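PDB 4QOL: catalase from Bacillus pumilus, which breaks hydrogen peroxide down to water and oxygen at a haem and also shows peroxidase-like reactivity towards phenolic substrates. Local coordinates for the interface of chains A and B and the interface of chains A and C. Residues are numbered along the deposited sequence; one frame, centred on the assembly and turned at random. Chains: chain A/B/C, Catalase.

Contact 1: the interface of chains A and B. Residues chain A 369-371, 374, 378; chain B 49-50, 306, 308-309.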
loop_
_atom_site.group_PDB
_atom_site.type_symbol
_atom_site.label_atom_id
_atom_site.label_comp_id
_atom_site.label_asym_id
_atom_site.label_seq_id
_atom_site.Cartn_x
_atom_site.Cartn_y
_atom_site.Cartn_z
ATOM N N GLN A 369 2.046 -12.418 -13.781
ATOM C CA GLN A 369 3.378 -12.011 -13.447
ATOM C C GLN A 369 3.389 -10.810 -12.508
ATOM O O GLN A 369 2.468 -10.044 -12.453
ATOM C CB GLN A 369 4.222 -11.666 -14.670
ATOM C CG GLN A 369 3.725 -10.437 -15.349
ATOM C CD GLN A 369 4.514 -10.128 -16.590
ATOM O OE1 GLN A 369 5.337 -10.951 -17.053
ATOM N NE2 GLN A 369 4.365 -8.927 -17.064
ATOM N N ASP A 370 4.526 -10.670 -11.841
ATOM C CA ASP A 370 4.927 -9.428 -11.175
ATOM C C ASP A 370 3.991 -9.116 -9.972
ATOM O O ASP A 370 3.480 -10.042 -9.292
ATOM C CB ASP A 370 4.927 -8.211 -12.154
ATOM C CG ASP A 370 5.892 -8.373 -13.349
ATOM O OD1 ASP A 370 6.608 -9.385 -13.373
ATOM O OD2 ASP A 370 5.915 -7.455 -14.225
ATOM N N GLY A 371 3.858 -7.833 -9.641
ATOM C CA GLY A 371 3.099 -7.502 -8.439
ATOM C C GLY A 371 3.999 -7.329 -7.230
ATOM O O GLY A 371 5.072 -7.907 -7.153
ATOM N N THR A 374 7.152 -9.987 -5.247
ATOM C CA THR A 374 7.394 -11.177 -6.054
ATOM C C THR A 374 8.579 -11.943 -5.486
ATOM O O THR A 374 9.695 -11.536 -5.625
ATOM C CB THR A 374 7.547 -10.833 -7.540
ATOM O OG1 THR A 374 6.283 -10.355 -8.056
ATOM C CG2 THR A 374 7.940 -11.980 -8.348
ATOM N N PRO A 378 10.588 -16.313 -10.680
ATOM C CA PRO A 378 10.065 -16.587 -12.007
ATOM C C PRO A 378 11.180 -16.670 -13.056
ATOM O O PRO A 378 12.278 -16.084 -12.884
ATOM C CB PRO A 378 9.115 -15.396 -12.235
ATOM C CG PRO A 378 9.717 -14.292 -11.422
ATOM C CD PRO A 378 10.145 -14.987 -10.174
ATOM N N GLU B 49 0.078 -5.477 -11.531
ATOM C CA GLU B 49 1.443 -5.834 -11.830
ATOM C C GLU B 49 2.492 -4.744 -11.424
ATOM O O GLU B 49 3.606 -5.128 -11.105
ATOM C CB GLU B 49 1.631 -6.123 -13.353
ATOM C CG GLU B 49 1.006 -7.401 -13.787
ATOM C CD GLU B 49 1.193 -7.758 -15.222
ATOM O OE1 GLU B 49 0.522 -8.729 -15.736
ATOM O OE2 GLU B 49 2.012 -7.088 -15.942
ATOM N N ARG B 50 2.126 -3.474 -11.485
ATOM C CA ARG B 50 3.115 -2.397 -11.415
ATOM C C ARG B 50 3.296 -2.000 -9.978
ATOM O O ARG B 50 2.326 -1.987 -9.194
ATOM C CB ARG B 50 2.668 -1.202 -12.260
ATOM C CG ARG B 50 2.458 -1.473 -13.744
ATOM C CD ARG B 50 3.709 -1.855 -14.478
ATOM N NE ARG B 50 3.286 -2.225 -15.835
ATOM C CZ ARG B 50 3.179 -3.467 -16.306
ATOM N NH1 ARG B 50 3.476 -4.562 -15.622
ATOM N NH2 ARG B 50 2.622 -3.584 -17.462
ATOM N N ASN B 306 14.494 -13.046 -14.622
ATOM C CA ASN B 306 13.249 -12.239 -14.746
ATOM C C ASN B 306 13.603 -10.804 -14.403
ATOM O O ASN B 306 14.113 -10.538 -13.340
ATOM C CB ASN B 306 12.145 -12.786 -13.841
ATOM C CG ASN B 306 10.845 -12.017 -13.992
ATOM O OD1 ASN B 306 10.558 -11.088 -13.235
ATOM N ND2 ASN B 306 10.011 -12.444 -14.992
ATOM N N PHE B 308 11.735 -8.084 -13.838
ATOM C CA PHE B 308 10.996 -7.492 -12.744
ATOM C C PHE B 308 11.452 -7.987 -11.391
ATOM O O PHE B 308 11.694 -7.184 -10.434
ATOM C CB PHE B 308 9.496 -7.676 -12.900
ATOM C CG PHE B 308 8.730 -7.103 -11.746
ATOM C CD1 PHE B 308 8.290 -5.827 -11.766
ATOM C CD2 PHE B 308 8.398 -7.918 -10.657
ATOM C CE1 PHE B 308 7.592 -5.331 -10.678
ATOM C CE2 PHE B 308 7.679 -7.449 -9.556
ATOM C CZ PHE B 308 7.237 -6.138 -9.599
ATOM N N ALA B 309 11.502 -9.320 -11.238
ATOM C CA ALA B 309 11.710 -9.880 -9.939
ATOM C C ALA B 309 13.097 -9.611 -9.413
ATOM O O ALA B 309 13.285 -9.531 -8.188
ATOM C CB ALA B 309 11.440 -11.373 -9.989
HETATM O O HOH W 1 -0.492 -10.631 -13.974
HETATM O O HOH W 2 5.322 -4.977 -13.352
HETATM O O HOH W 3 8.103 -11.129 -12.050
#
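A:Asp370 and B:Phe308 meet face to face because their first torsions aim them at one another: CG of the aspartate lies anti to its own carbonyl carbon (chi1 -60°), CG of the phenylalanine anti to its backbone N (178°). The carboxylate lies nearly parallel to the ring, its CG 3.5 Å from B:Phe308 CG, while A:Asp370 CB stands over the centre of the same face as a CH-pi donor. A:Thr374 comes to the ring's edge, CB in plane near CE2. The carboxylate oxygens are held by water. One water joins A:Asp370 OD1 to the amide oxygen OD1 of B:Asn306, which also accepts the backbone N of B:Ala309 at 2.8 Å. Another ties A:Asp370 OD2 to B:Glu49 O and B:Arg50 NH1.

The extended side chain of A:Gln369 presents its amide to B:Glu49. NE2 reaches the carboxylate OE2 over 3.2 Å in an almost straight bond, meeting it from above the carboxylate plane. B:Arg50 NH1 takes the anti lone pair of that same OE2 at 2.9 Å, a salt bridge within chain B; the arginine, also close to A:Asp370 OD2, probably eases the repulsion between the two carboxylates. B:Glu49 OE1 is joined through water to A:Gln369 N, and the backbone N of A:Gly371 bonds to B:Glu49 O at 3.1 Å. An alanine in place of B:Glu49 would probably leave the A:Gln369 amide without its acceptor and B:Arg50 without its carboxylate mate, freeing both to turn. Farther along, A:Pro378 CG packs 3.6 Å from B:Asn306 CG and 3.7 Å from B:Ala309 CB.

This patch of the catalase tetramer has a two-fold twin with the chains exchanged. Chain A contributes a loop, threaded between the loop carrying B:Glu49 and B:Arg50 and the start of helix 307-312, which bears B:Phe308 and B:Ala309.

Contact 2: the interface of chains A and C. Residues chain A 28-29; chain C 213, 271, 277, 279, 329, 416.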
loop_
_atom_site.group_PDB
_atom_site.type_symbol
_atom_site.label_atom_id
_atom_site.label_comp_id
_atom_site.label_asym_id
_atom_site.label_seq_id
_atom_site.Cartn_x
_atom_site.Cartn_y
_atom_site.Cartn_z
ATOM N N HIS A 28 28.270 8.520 26.238
ATOM C CA HIS A 28 27.340 7.587 26.886
ATOM C C HIS A 28 25.961 8.189 27.209
ATOM O O HIS A 28 25.046 7.439 27.484
ATOM C CB HIS A 28 27.950 6.988 28.173
ATOM C CG HIS A 28 28.381 8.016 29.172
ATOM N ND1 HIS A 28 27.489 8.759 29.921
ATOM C CD2 HIS A 28 29.619 8.414 29.562
ATOM C CE1 HIS A 28 28.158 9.597 30.702
ATOM N NE2 HIS A 28 29.451 9.402 30.506
ATOM N N ARG A 29 25.829 9.516 27.212
ATOM C CA ARG A 29 24.553 10.128 27.484
ATOM C C ARG A 29 24.105 11.189 26.483
ATOM O O ARG A 29 23.206 12.005 26.792
ATOM C CB ARG A 29 24.523 10.739 28.913
ATOM C CG ARG A 29 25.462 11.881 29.166
ATOM C CD ARG A 29 25.181 12.510 30.514
ATOM N NE ARG A 29 23.724 12.579 30.752
ATOM C CZ ARG A 29 22.886 13.503 30.248
ATOM N NH1 ARG A 29 23.339 14.498 29.472
ATOM N NH2 ARG A 29 21.575 13.460 30.551
ATOM N N TYR C 213 15.880 22.091 31.680
ATOM C CA TYR C 213 15.131 20.844 31.604
ATOM C C TYR C 213 13.739 20.991 32.167
ATOM O O TYR C 213 13.516 21.721 33.163
ATOM C CB TYR C 213 15.829 19.735 32.339
ATOM C CG TYR C 213 17.134 19.189 31.774
ATOM C CD1 TYR C 213 17.284 18.867 30.417
ATOM C CD2 TYR C 213 18.203 18.860 32.648
ATOM C CE1 TYR C 213 18.461 18.275 29.959
ATOM C CE2 TYR C 213 19.387 18.305 32.188
ATOM C CZ TYR C 213 19.504 18.013 30.842
ATOM O OH TYR C 213 20.672 17.452 30.384
ATOM N N TYR C 271 22.819 18.079 36.736
ATOM C CA TYR C 271 23.216 16.686 36.460
ATOM C C TYR C 271 24.161 16.116 37.513
ATOM O O TYR C 271 23.938 15.026 38.026
ATOM C CB TYR C 271 23.874 16.588 35.060
ATOM C CG TYR C 271 24.446 15.223 34.779
ATOM C CD1 TYR C 271 25.769 14.873 35.092
ATOM C CD2 TYR C 271 23.656 14.263 34.141
ATOM C CE1 TYR C 271 26.231 13.595 34.876
ATOM C CE2 TYR C 271 24.136 12.968 33.890
ATOM C CZ TYR C 271 25.401 12.631 34.207
ATOM O OH TYR C 271 25.888 11.379 33.963
ATOM N N ASP C 277 20.591 9.960 36.387
ATOM C CA ASP C 277 20.604 10.815 35.205
ATOM C C ASP C 277 19.218 11.463 35.058
ATOM O O ASP C 277 18.215 10.734 34.937
ATOM C CB ASP C 277 20.947 9.946 33.959
ATOM C CG ASP C 277 21.142 10.757 32.705
ATOM O OD1 ASP C 277 20.446 11.787 32.522
ATOM O OD2 ASP C 277 21.991 10.313 31.861
ATOM N N CYS C 279 17.822 12.677 32.641
ATOM C CA CYS C 279 17.195 12.291 31.327
ATOM C C CYS C 279 17.022 10.807 31.177
ATOM O O CYS C 279 16.842 10.275 30.061
ATOM C CB CYS C 279 18.048 12.861 30.176
ATOM S SG CYS C 279 17.971 14.683 30.119
ATOM N N GLU C 329 18.335 14.706 25.428
ATOM C CA GLU C 329 19.207 13.604 25.030
ATOM C C GLU C 329 18.728 12.179 25.429
ATOM O O GLU C 329 19.376 11.181 25.100
ATOM C CB GLU C 329 20.614 13.896 25.639
ATOM C CG GLU C 329 20.543 14.343 27.101
ATOM C CD GLU C 329 20.466 15.886 27.369
ATOM O OE1 GLU C 329 21.202 16.321 28.304
ATOM O OE2 GLU C 329 19.705 16.688 26.744
ATOM N N ILE C 416 24.119 4.611 29.828
ATOM C CA ILE C 416 24.372 5.769 30.680
ATOM C C ILE C 416 25.090 5.399 31.982
ATOM O O ILE C 416 24.936 4.284 32.518
ATOM C CB ILE C 416 23.041 6.500 31.041
ATOM C CG1 ILE C 416 22.032 5.564 31.710
ATOM C CG2 ILE C 416 22.432 7.185 29.796
ATOM C CD1 ILE C 416 20.978 6.306 32.512
#
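Charge pairing dominates where A:Arg29 enters chain C and is flanked by two acids. It grips C:Asp277 side-on with two nitrogens: NE donates to OD2 at 3.1 Å and NH2 to OD1 at 2.8 Å. Both oxygens lie close to the guanidinium plane, but the carboxylate is turned 38° from it, and NE meets OD2 from above the carboxylate plane. The NH1 corner reaches C:Glu329, donating to the anti lone pair of OE1 at 3.0 Å in a nearly straight bond. That carboxylate stands steeply to the guanidinium. A bend at chi3 (-40°) in the arginine turns its tip into this cleft between the acids, and the arginine probably offsets their charge.

Second-shell hydrogen bonding holds both acceptors: the backbone N of C:Cys279 donates to C:Asp277 OD1 at 2.8 Å, so OD1 serves donors from both chains. The phenol oxygen OH of C:Tyr213 donates to C:Glu329 OE1 in a very short bond, 2.4 Å, coming from above the carboxylate plane, so OE1 too accepts donors from both chains.

Packing contacts complete the site. The CD2 corner of C:Tyr271 leans over one guanidinium face, toward the rim, with ring and guanidinium inclined by 60° rather than stacked. A:Arg29 CD touches C:Tyr271 CE2 at 3.6 Å. At the neighbouring residue, CG2 of C:Ile416 rests against the carbonyl oxygen of A:His28. This N-terminal segment of one subunit thus docks onto another, a contact likely to help hold the tetramer together. On the far rim of the guanidinium, the sulphur SG of C:Cys279 lies in its plane, 3.8 Å from A:Arg29 NH2.

The centres of the C-alpha atoms of contact 1 and contact 2 lie about 49 Å apart, and the two contacts have no residue in common. Chain A takes part in both, lending a loop in the 369-378 stretch to chain B in contact 1 and residues near its N-terminus to chain C in contact 2. One subunit is therefore tied to two different neighbours through widely separated parts of its sequence. Each interface is two-fold symmetric, so every contact recurs with the chains exchanged, and the two types together join subunits of the four-chain assembly about different two-fold axes, which probably stabilises it.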